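Local coordinates for putative capsular polysaccharide biosynthesis protein (Streptococcus pneumoniae serotype 4, PDB 6EWJ) that is probably a pyridoxal phosphate-dependent sugar aminotransferase of the DegT/DnrJ/EryC1 family, acting in the teichoic acid biosynthesis of the pneumococcus, at residues P134-L137 with V141-Y144. Residues are numbered along the deposited sequence; the frame is centred on the assembly and turned at random.
Sequences PVEL and VCDY
E136 reaches across to C142 and Y144 with both oxygens of its carboxylate, closing the loop that joins strand 129-132 to helix 144-153. This is the connection that leaves a parallel strand of the seven-stranded mixed sheet, the large-domain sheet of a fold type I (aspartate aminotransferase-like) enzyme. E136 is the centre of an inverse gamma turn, and its side chain bends at chi2 (-63°), which brings the carboxylate round to residues 141-144. There OE1 accepts the backbone N-H of C142 at 2.7 Å, with an N-H...O angle of 162° and the nitrogen lying nearly on the extension of the CD-OE1 bond. The second oxygen lies at the edge of the phenol, near the ring plane but bent off the CZ-OH line: Y144 OH donates to E136 OE2 over a very short 2.5 Å. E136 and Y144 approach from opposite directions, and CD lies in the ring plane at its edge, yet the carboxylate is turned 43° from that plane. S175 OG of strand 172-177 makes a further hydrogen bond to OE2, so three bonds together restrain the rotation of this buried carboxylate. Such donors would be expected to stabilise its charged form.

P134, V141 and C142 pack round the polar pair. The side chains of P134 and Y144 run at about a right angle, with P134 CG obliquely placed 4.1 Å from Y144 CZ. V141 CG1 lies 3.7 Å from E136 OE1. Backbone hydrogen bonds between D176 and both P134 and E136 tie this first part of the loop to strand 172-177, while the V135 side chain approaches H179 and Y351, residues that bind pyridoxal phosphate in another structure of this protein, though none is bound here. C142 SG lies 3.9 Å from P134 CB and 3.4 Å from the carbonyl oxygen of V135.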
loop_
_atom_site.group_PDB
_atom_site.type_symbol
_atom_site.label_atom_id
_atom_site.label_comp_id
_atom_site.label_asym_id
_atom_site.label_seq_id
_atom_site.Cartn_x
_atom_site.Cartn_y
_atom_site.Cartn_z
ATOM N N PRO A 134 -10.541 -15.330 13.398
ATOM C CA PRO A 134 -10.729 -14.787 14.731
ATOM C C PRO A 134 -10.004 -13.443 14.905
ATOM O O PRO A 134 -8.929 -13.248 14.296
ATOM C CB PRO A 134 -10.056 -15.847 15.642
ATOM C CG PRO A 134 -9.734 -17.024 14.767
ATOM C CD PRO A 134 -9.539 -16.416 13.401
ATOM N N VAL A 135 -10.545 -12.579 15.756
ATOM C CA VAL A 135 -9.873 -11.361 16.141
ATOM C C VAL A 135 -9.442 -11.403 17.597
ATOM O O VAL A 135 -10.238 -11.758 18.498
ATOM C CB VAL A 135 -10.735 -10.104 15.872
ATOM C CG1 VAL A 135 -12.034 -10.098 16.641
ATOM C CG2 VAL A 135 -9.991 -8.830 16.203
ATOM N N GLU A 136 -8.206 -11.015 17.838
ATOM C CA GLU A 136 -7.632 -11.091 19.151
ATOM C C GLU A 136 -7.892 -9.723 19.804
ATOM O O GLU A 136 -7.016 -8.889 19.995
ATOM C CB GLU A 136 -6.149 -11.465 19.119
ATOM C CG GLU A 136 -5.720 -12.456 18.062
ATOM C CD GLU A 136 -6.333 -13.846 18.151
ATOM O OE1 GLU A 136 -7.128 -14.166 19.069
ATOM O OE2 GLU A 136 -6.008 -14.637 17.224
ATOM N N LEU A 137 -9.160 -9.505 20.147
ATOM C CA LEU A 137 -9.612 -8.183 20.546
ATOM C C LEU A 137 -8.899 -7.686 21.787
ATOM O O LEU A 137 -8.841 -8.405 22.807
ATOM C CB LEU A 137 -11.105 -8.174 20.815
ATOM C CG LEU A 137 -11.693 -6.787 21.062
ATOM C CD1 LEU A 137 -11.798 -5.981 19.767
ATOM C CD2 LEU A 137 -13.095 -6.953 21.654
ATOM N N VAL A 141 -6.281 -13.271 23.227
ATOM C CA VAL A 141 -6.200 -14.259 22.166
ATOM C C VAL A 141 -7.374 -15.195 22.321
ATOM O O VAL A 141 -7.711 -15.552 23.445
ATOM C CB VAL A 141 -4.880 -15.076 22.226
ATOM C CG1 VAL A 141 -4.878 -16.197 21.198
ATOM C CG2 VAL A 141 -3.692 -14.153 21.942
ATOM N N CYS A 142 -7.985 -15.607 21.205
ATOM C CA CYS A 142 -9.103 -16.554 21.220
ATOM C C CYS A 142 -8.795 -18.006 21.711
ATOM O O CYS A 142 -7.652 -18.407 21.883
ATOM C CB CYS A 142 -9.738 -16.623 19.848
ATOM S SG CYS A 142 -10.505 -15.018 19.394
ATOM N N ASP A 143 -9.852 -18.778 21.894
ATOM C CA ASP A 143 -9.789 -20.180 22.375
ATOM C C ASP A 143 -9.347 -21.060 21.205
ATOM O O ASP A 143 -10.173 -21.667 20.511
ATOM C CB ASP A 143 -11.222 -20.529 22.870
ATOM C CG ASP A 143 -11.350 -21.861 23.532
ATOM O OD1 ASP A 143 -10.368 -22.606 23.691
ATOM O OD2 ASP A 143 -12.533 -22.188 23.839
ATOM N N TYR A 144 -8.038 -21.081 20.946
ATOM C CA TYR A 144 -7.514 -21.819 19.783
ATOM C C TYR A 144 -7.705 -23.330 19.887
ATOM O O TYR A 144 -7.954 -23.965 18.875
ATOM C CB TYR A 144 -6.094 -21.389 19.405
ATOM C CG TYR A 144 -6.134 -20.169 18.532
ATOM C CD1 TYR A 144 -6.158 -18.896 19.086
ATOM C CD2 TYR A 144 -6.243 -20.293 17.137
ATOM C CE1 TYR A 144 -6.219 -17.765 18.278
ATOM C CE2 TYR A 144 -6.326 -19.174 16.321
ATOM C CZ TYR A 144 -6.309 -17.920 16.897
ATOM O OH TYR A 144 -6.412 -16.806 16.111
#